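Local coordinates for protein 3-methyladenine DNA glycosylase (Helicobacter pylori, PDB 1PU6) that removes alkylated bases such as 3-methyladenine from DNA by hydrolysing their N-glycosidic bond, the first step of base excision repair, at residues I98-N103 with R120-D125; F31-G36 with C139-K144; F5-A10 with H172-G177. One frame throughout, in Å; residues are numbered along the deposited sequence.

Contact 1. Residues I98-N103 with R120-D125. Unlike the reference sequence in segment 98-103: G102 (reference Lys). Unlike the reference sequence in segment 120-125: R120 (reference Lys).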
# COMPACT_ATOMS: atom_id res chain seq x y z
N ILE A 98 6.80 -15.81 0.80
CA ILE A 98 8.06 -16.53 0.97
C ILE A 98 9.04 -16.24 -0.17
O ILE A 98 10.24 -15.93 0.05
CB ILE A 98 7.79 -18.05 1.13
CG1 ILE A 98 7.12 -18.29 2.48
CG2 ILE A 98 9.07 -18.85 0.98
CD1 ILE A 98 6.48 -19.71 2.60
N ASP A 99 8.53 -16.33 -1.39
CA ASP A 99 9.39 -16.08 -2.54
C ASP A 99 9.85 -14.60 -2.64
O ASP A 99 11.04 -14.31 -2.96
CB ASP A 99 8.71 -16.54 -3.84
CG ASP A 99 8.63 -18.08 -3.95
OD1 ASP A 99 9.22 -18.83 -3.09
OD2 ASP A 99 8.00 -18.65 -4.89
N LEU A 100 8.93 -13.67 -2.38
CA LEU A 100 9.29 -12.24 -2.40
C LEU A 100 10.42 -11.96 -1.35
O LEU A 100 11.43 -11.28 -1.65
CB LEU A 100 8.04 -11.39 -2.09
CG LEU A 100 8.37 -9.93 -1.71
CD1 LEU A 100 9.02 -9.15 -2.87
CD2 LEU A 100 7.06 -9.25 -1.24
N SER A 101 10.23 -12.48 -0.12
CA SER A 101 11.19 -12.23 0.93
C SER A 101 12.56 -12.82 0.60
O SER A 101 13.58 -12.18 0.82
CB SER A 101 10.66 -12.80 2.26
OG SER A 101 9.47 -12.05 2.63
N GLY A 102 12.59 -14.06 0.09
CA GLY A 102 13.86 -14.65 -0.34
C GLY A 102 14.56 -13.82 -1.43
O GLY A 102 15.79 -13.67 -1.44
N ASN A 103 13.78 -13.28 -2.36
CA ASN A 103 14.42 -12.53 -3.46
C ASN A 103 14.89 -11.15 -3.01
O ASN A 103 15.87 -10.60 -3.54
CB ASN A 103 13.45 -12.43 -4.66
CG ASN A 103 13.47 -13.66 -5.51
OD1 ASN A 103 14.50 -14.35 -5.62
ND2 ASN A 103 12.37 -13.96 -6.14
N ARG A 120 9.77 -0.40 -9.19
CA ARG A 120 8.48 -1.01 -9.46
C ARG A 120 8.62 -2.30 -10.33
O ARG A 120 7.94 -3.31 -10.07
CB ARG A 120 7.60 -0.00 -10.16
CG ARG A 120 6.19 -0.51 -10.30
CD ARG A 120 5.47 0.18 -11.38
NE ARG A 120 4.05 0.35 -11.10
CZ ARG A 120 3.11 0.48 -12.02
NH1 ARG A 120 3.40 0.36 -13.35
NH2 ARG A 120 1.84 0.74 -11.62
N GLU A 121 9.48 -2.25 -11.35
CA GLU A 121 9.57 -3.40 -12.26
C GLU A 121 10.17 -4.62 -11.55
O GLU A 121 9.77 -5.77 -11.86
CB GLU A 121 10.38 -2.99 -13.50
CG GLU A 121 9.62 -1.95 -14.34
CD GLU A 121 9.68 -0.51 -13.73
OE1 GLU A 121 8.69 0.28 -13.96
OE2 GLU A 121 10.67 -0.12 -12.98
N TRP A 122 11.10 -4.39 -10.61
CA TRP A 122 11.60 -5.51 -9.82
C TRP A 122 10.43 -6.19 -9.04
O TRP A 122 10.27 -7.43 -9.03
CB TRP A 122 12.68 -4.98 -8.85
CG TRP A 122 13.39 -6.14 -8.14
CD1 TRP A 122 14.58 -6.74 -8.53
CD2 TRP A 122 12.96 -6.81 -6.94
NE1 TRP A 122 14.87 -7.80 -7.68
CE2 TRP A 122 13.94 -7.82 -6.66
CE3 TRP A 122 11.87 -6.65 -6.06
CZ2 TRP A 122 13.81 -8.72 -5.54
CZ3 TRP A 122 11.78 -7.52 -4.92
CH2 TRP A 122 12.73 -8.55 -4.72
N LEU A 123 9.56 -5.39 -8.45
CA LEU A 123 8.41 -5.97 -7.65
C LEU A 123 7.41 -6.73 -8.59
O LEU A 123 6.93 -7.83 -8.23
CB LEU A 123 7.68 -4.85 -6.92
CG LEU A 123 8.50 -4.31 -5.73
CD1 LEU A 123 7.86 -2.97 -5.26
CD2 LEU A 123 8.55 -5.36 -4.55
N LEU A 124 7.17 -6.16 -9.78
CA LEU A 124 6.26 -6.82 -10.73
C LEU A 124 6.82 -8.15 -11.25
O LEU A 124 6.04 -9.02 -11.70
CB LEU A 124 5.89 -5.91 -11.90
CG LEU A 124 5.07 -4.70 -11.42
CD1 LEU A 124 5.01 -3.68 -12.60
CD2 LEU A 124 3.65 -5.06 -10.91
N ASP A 125 8.15 -8.32 -11.21
CA ASP A 125 8.76 -9.58 -11.56
C ASP A 125 8.70 -10.65 -10.46
O ASP A 125 9.21 -11.80 -10.63
CB ASP A 125 10.22 -9.35 -12.00
CG ASP A 125 10.27 -8.78 -13.43
OD1 ASP A 125 11.29 -8.14 -13.81
OD2 ASP A 125 9.32 -8.98 -14.22

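Contact 2. Residues F31-G36 with C139-K144. Unlike the reference sequence in segment 139-144: A141 (reference Val).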
# COMPACT_ATOMS: atom_id res chain seq x y z
N PHE A 31 8.30 -3.32 7.84
CA PHE A 31 8.09 -4.53 7.05
C PHE A 31 6.61 -4.97 7.09
O PHE A 31 6.09 -5.53 6.13
CB PHE A 31 9.03 -5.61 7.59
CG PHE A 31 8.98 -6.90 6.82
CD1 PHE A 31 8.48 -8.04 7.43
CD2 PHE A 31 9.47 -6.98 5.52
CE1 PHE A 31 8.42 -9.26 6.72
CE2 PHE A 31 9.42 -8.18 4.82
CZ PHE A 31 8.95 -9.33 5.43
N GLU A 32 5.93 -4.77 8.22
CA GLU A 32 4.50 -5.07 8.34
C GLU A 32 3.66 -4.42 7.24
O GLU A 32 2.67 -5.02 6.77
CB GLU A 32 3.98 -4.60 9.74
CG GLU A 32 2.49 -4.77 9.97
CD GLU A 32 2.07 -4.33 11.37
OE1 GLU A 32 0.91 -3.89 11.50
OE2 GLU A 32 2.93 -4.43 12.31
N ALA A 33 4.04 -3.20 6.84
CA ALA A 33 3.35 -2.52 5.73
C ALA A 33 3.54 -3.30 4.41
O ALA A 33 2.58 -3.46 3.63
CB ALA A 33 3.82 -1.03 5.58
N LEU A 34 4.78 -3.76 4.12
CA LEU A 34 4.98 -4.62 2.93
C LEU A 34 4.10 -5.89 3.04
O LEU A 34 3.42 -6.26 2.06
CB LEU A 34 6.50 -5.00 2.82
CG LEU A 34 6.83 -5.94 1.65
CD1 LEU A 34 8.33 -5.74 1.30
CD2 LEU A 34 6.63 -7.40 2.10
N LEU A 35 4.06 -6.54 4.22
CA LEU A 35 3.24 -7.75 4.32
C LEU A 35 1.75 -7.46 4.06
O LEU A 35 1.06 -8.21 3.33
CB LEU A 35 3.32 -8.41 5.72
CG LEU A 35 4.70 -8.92 6.06
CD1 LEU A 35 4.62 -9.48 7.47
CD2 LEU A 35 5.15 -10.05 5.09
N GLY A 36 1.22 -6.40 4.63
CA GLY A 36 -0.18 -6.09 4.39
C GLY A 36 -0.47 -5.70 2.96
O GLY A 36 -1.57 -6.00 2.46
N CYS A 139 5.11 3.07 -1.98
CA CYS A 139 4.67 4.25 -1.20
C CYS A 139 4.73 4.00 0.30
O CYS A 139 5.43 4.72 1.03
CB CYS A 139 3.21 4.65 -1.63
SG CYS A 139 2.65 6.08 -0.73
N TYR A 140 3.98 3.00 0.78
CA TYR A 140 3.74 2.87 2.22
C TYR A 140 4.80 2.08 2.98
O TYR A 140 4.84 2.14 4.21
CB TYR A 140 2.38 2.18 2.47
CG TYR A 140 1.26 3.03 1.94
CD1 TYR A 140 0.77 4.14 2.72
CD2 TYR A 140 0.60 2.69 0.74
CE1 TYR A 140 -0.32 4.90 2.30
CE2 TYR A 140 -0.51 3.47 0.28
CZ TYR A 140 -0.94 4.57 1.08
OH TYR A 140 -1.98 5.33 0.62
N ALA A 141 5.64 1.33 2.26
CA ALA A 141 6.80 0.71 2.91
C ALA A 141 8.09 1.46 2.60
O ALA A 141 8.92 1.52 3.48
CB ALA A 141 6.95 -0.79 2.58
N CYS A 142 8.27 2.00 1.40
CA CYS A 142 9.59 2.58 0.98
C CYS A 142 9.63 4.11 0.91
O CYS A 142 10.71 4.69 0.61
CB CYS A 142 10.02 2.01 -0.39
SG CYS A 142 10.05 0.19 -0.38
N ALA A 143 8.50 4.76 1.14
CA ALA A 143 8.44 6.23 1.06
C ALA A 143 8.81 6.83 -0.30
O ALA A 143 9.40 7.96 -0.34
CB ALA A 143 9.25 6.89 2.25
N LYS A 144 8.48 6.12 -1.39
CA LYS A 144 8.71 6.64 -2.75
C LYS A 144 7.55 7.49 -3.21
O LYS A 144 6.40 7.33 -2.71
CB LYS A 144 8.81 5.50 -3.77
CG LYS A 144 9.85 4.49 -3.46
CD LYS A 144 11.18 5.04 -3.46
CE LYS A 144 12.14 3.83 -3.54
NZ LYS A 144 13.52 4.35 -3.60

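Contact 3. Residues F5-A10 with H172-G177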
# COMPACT_ATOMS: atom_id res chain seq x y z
N PHE A 5 -5.70 17.77 -8.58
CA PHE A 5 -5.45 18.76 -7.53
C PHE A 5 -6.76 19.30 -6.99
O PHE A 5 -6.91 19.49 -5.77
CB PHE A 5 -4.53 19.90 -8.02
CG PHE A 5 -4.27 20.95 -6.98
CD1 PHE A 5 -4.65 22.27 -7.19
CD2 PHE A 5 -3.71 20.59 -5.75
CE1 PHE A 5 -4.41 23.26 -6.17
CE2 PHE A 5 -3.50 21.55 -4.75
CZ PHE A 5 -3.84 22.86 -4.97
N GLU A 6 -7.74 19.49 -7.87
CA GLU A 6 -9.11 19.84 -7.40
C GLU A 6 -9.75 18.79 -6.48
O GLU A 6 -10.38 19.15 -5.45
CB GLU A 6 -10.02 20.22 -8.55
CG GLU A 6 -9.46 21.35 -9.42
CD GLU A 6 -9.41 22.69 -8.68
OE1 GLU A 6 -8.47 23.47 -8.96
OE2 GLU A 6 -10.29 22.96 -7.81
N ILE A 7 -9.54 17.51 -6.82
CA ILE A 7 -10.07 16.40 -6.04
C ILE A 7 -9.36 16.38 -4.68
O ILE A 7 -10.02 16.21 -3.65
CB ILE A 7 -9.88 15.05 -6.80
CG1 ILE A 7 -10.76 15.04 -8.06
CG2 ILE A 7 -10.19 13.83 -5.89
CD1 ILE A 7 -10.49 13.88 -8.99
N LEU A 8 -8.02 16.54 -4.68
CA LEU A 8 -7.26 16.58 -3.42
C LEU A 8 -7.80 17.68 -2.49
O LEU A 8 -8.07 17.42 -1.29
CB LEU A 8 -5.76 16.77 -3.67
CG LEU A 8 -4.91 16.92 -2.38
CD1 LEU A 8 -5.06 15.72 -1.41
CD2 LEU A 8 -3.41 17.09 -2.73
N LYS A 9 -7.97 18.90 -3.01
CA LYS A 9 -8.53 19.96 -2.17
C LYS A 9 -9.92 19.59 -1.60
O LYS A 9 -10.21 19.83 -0.39
CB LYS A 9 -8.61 21.28 -2.98
CG LYS A 9 -7.25 21.91 -3.25
CD LYS A 9 -7.35 23.31 -3.88
CE LYS A 9 -7.82 23.20 -5.32
NZ LYS A 9 -8.04 24.51 -6.00
N ALA A 10 -10.79 19.04 -2.45
CA ALA A 10 -12.15 18.67 -2.00
C ALA A 10 -12.13 17.61 -0.91
O ALA A 10 -12.83 17.74 0.13
CB ALA A 10 -12.98 18.18 -3.20
N HIS A 172 -1.42 8.00 -13.50
CA HIS A 172 -0.82 9.21 -14.02
C HIS A 172 -1.77 10.39 -13.91
O HIS A 172 -1.33 11.50 -13.59
CB HIS A 172 -0.42 9.03 -15.51
CG HIS A 172 0.45 10.17 -16.03
ND1 HIS A 172 0.35 10.66 -17.31
CD2 HIS A 172 1.45 10.87 -15.44
CE1 HIS A 172 1.23 11.64 -17.49
NE2 HIS A 172 1.89 11.81 -16.36
N PHE A 173 -3.07 10.15 -14.13
CA PHE A 173 -4.05 11.21 -13.90
C PHE A 173 -3.94 11.73 -12.47
O PHE A 173 -3.90 12.97 -12.22
CB PHE A 173 -5.52 10.69 -14.09
CG PHE A 173 -6.57 11.69 -13.63
CD1 PHE A 173 -7.06 11.67 -12.31
CD2 PHE A 173 -7.04 12.70 -14.50
CE1 PHE A 173 -8.00 12.57 -11.88
CE2 PHE A 173 -8.00 13.64 -14.05
CZ PHE A 173 -8.46 13.58 -12.73
N PHE A 174 -3.89 10.82 -11.48
CA PHE A 174 -3.83 11.27 -10.06
C PHE A 174 -2.50 11.98 -9.73
O PHE A 174 -2.49 13.05 -9.10
CB PHE A 174 -4.16 10.12 -9.11
CG PHE A 174 -5.65 9.96 -8.88
CD1 PHE A 174 -6.34 10.85 -8.06
CD2 PHE A 174 -6.37 8.91 -9.50
CE1 PHE A 174 -7.74 10.73 -7.85
CE2 PHE A 174 -7.77 8.74 -9.29
CZ PHE A 174 -8.46 9.67 -8.47
N GLU A 175 -1.39 11.45 -10.24
CA GLU A 175 -0.07 12.06 -9.96
C GLU A 175 0.11 13.41 -10.64
O GLU A 175 0.64 14.36 -10.02
CB GLU A 175 1.10 11.13 -10.38
CG GLU A 175 1.20 9.93 -9.42
CD GLU A 175 2.27 8.90 -9.81
OE1 GLU A 175 2.43 7.85 -9.10
OE2 GLU A 175 2.97 9.15 -10.82
N LYS A 176 -0.23 13.48 -11.92
CA LYS A 176 0.13 14.69 -12.68
C LYS A 176 -0.55 15.98 -12.18
O LYS A 176 0.05 17.06 -12.25
CB LYS A 176 -0.07 14.46 -14.18
CG LYS A 176 -1.48 14.57 -14.70
CD LYS A 176 -1.56 13.94 -16.14
CE LYS A 176 -2.48 14.67 -17.10
NZ LYS A 176 -2.06 16.10 -17.35
N GLY A 177 -1.79 15.88 -11.70
CA GLY A 177 -2.47 17.07 -11.17
C GLY A 177 -1.72 17.63 -9.96
O GLY A 177 -1.63 18.83 -9.78

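Contact 1. Residues I98-N103 with R120-D125
W122 reaches across to L100 and N103 with the benzene end of its indole, the long flat group needed to span helices whose short axes lie 12.0 Å apart and run 136° from parallel. With CG anti to the backbone N (chi1 -172°), the ring leaves its own helix and enters the gap edge first.

The apolar contacts come in a row. L100 CD1 lies near the ring plane beyond the rim, 3.8 Å from W122 CZ3, and the same methyl is 4.2 Å from L123 CD2. One branch of a buried leucine thus serves both partners, while L123 CD2 itself sits at the tryptophan's edge. On the next turn of the helix, N103 CB is 3.8 Å from W122 CZ2, so even this polar residue offers its aliphatic carbon to the ring.

A second kind of contact sets a polar atom against the aromatic ring: N103 O stands 3.4 Å from W122 CZ2, at the ring edge and near its plane, an approach probably eased by the slightly positive C-H rim.

The hydrogen bonds lie around these contacts. W122 NE1 bonds to D107 OD1, further along the same rim of the indole, which helps hold the ring's rotation, and F108 meets it edge-to-face. N103 ND2 is satisfied by Q126 OE1, while Q126 NE2 donates to W122 O, so a single amide ties both segments together.

Helix 120-124, with helix 131-141 after a glycine-containing turn, has the layout of the helix-hairpin-helix motif that names this DNA repair family; here its first helix is seated on helix 90-108.

Contact 2. Residues F31-G36 with C139-K144
A33 and A141 face each other where helix 31-39 meets the end of helix 131-141, and their small side chains let the backbones come close: the CA atoms of A33 and A141 are 5.5 Å apart. The methyls touch, with A33 CB 4.3 Å from A141 CB, and A33 CB also lies 3.6 Å from Y140 O. That oxygen belongs to a stretch wound into a wider, pi-type turn; the backbone of Y140 has a hydrogen-bonding partner in L29.

L34 continues the contact into the protein interior. Its CB is 4.2 Å from A141 CB, and its backbone N, 4.0 Å from A141 CB, is covered by the same methyl. Beyond CB the chain extends with CG anti to the backbone N (chi1 178°), which turns the branch away from A141. Its far end belongs to other helices: L34 CD2 meets L100 CD2, and the side chain also packs on I104, F111 and F114. A branched apolar residue suits a place where several helices converge, just as alanine suits the close approach beside it.

Y140 turns its ring elsewhere, with C139 SG over one face and its hydroxyl hydrogen-bonded to A200 O. Across the two segments the chemistry is therefore that of buried methyls and methylenes against backbone; cohesion between them probably comes from dispersion and the exclusion of water, while the Y140 hydroxyl finds its partner elsewhere.

Contact 3. Residues F5-A10 with H172-G177
F5 and G177 mark the point where two helices whose local directions differ by 80° come closest, with F5 CA 5.0 Å from G177 CA and the short axes 9.4 Å apart. Glycine suits this spot because G177 has no side chain to hold the helices off, and its bare backbone lies against the start of helix 4-12. F5 CB rests 3.6 Å from G177 O, an oxygen that also accepts a hydrogen bond from N181 ND2. The phenyl ring then leads off, CG anti to the backbone N (chi1 179°), to pack on N181, S184 and A185, while K9 CG lies 3.9 Å above one of its faces, offset toward the rim.

I7 supplies the other half of the contact. Its longer branch, CG1, is anti to the carbonyl carbon (chi1 -67°) and brings CD1 up against two aromatic rings. I7 CD1 approaches F173 CE1 at 4.0 Å, at the ring edge and near its plane, the two side chains crossing at about a right angle; the same methyl is 4.3 Å from F174 CE1. The two phenyls are neighbours themselves, the edge of F173 lying over a face of F174. L157 packs on I7 and on both rings, and F156 and F202 also touch the isoleucine, so the slender end of I7 packs among several bulky side chains.

Away from this apolar patch, K9 NZ and E6 OE1 form a salt bridge of 3.2 Å along the outer side of helix 4-12. S4 OG bonds to F174 O, adding a polar tie at the helix start.

Such pairing of an N-terminal helix with helices from the later part of the chain recalls the two-domain, all-helical fold of endonuclease III relatives, in which chain termini together build one domain.

Overall arrangement
The three contacts are nested along the chain: contact 3 closes the longest loop, contact 2 lies inside it, and contact 1 inside that. Contacts 1 and 2 share one hydrophobic core, their centres 13 Å apart, joined where S101 OG meets F31 CZ at 3.9 Å as well as by their leucines. Contact 1 uses helix 120-124 and contact 2 helix 131-141, consecutive in the helix-hairpin-helix. Contact 3 stands apart in the other lobe, its centre about 30 Å from that of contact 1 and 22 Å from that of contact 2, with nearest atoms about 8 Å away in each case. In this family the base-binding pocket generally lies between two such lobes.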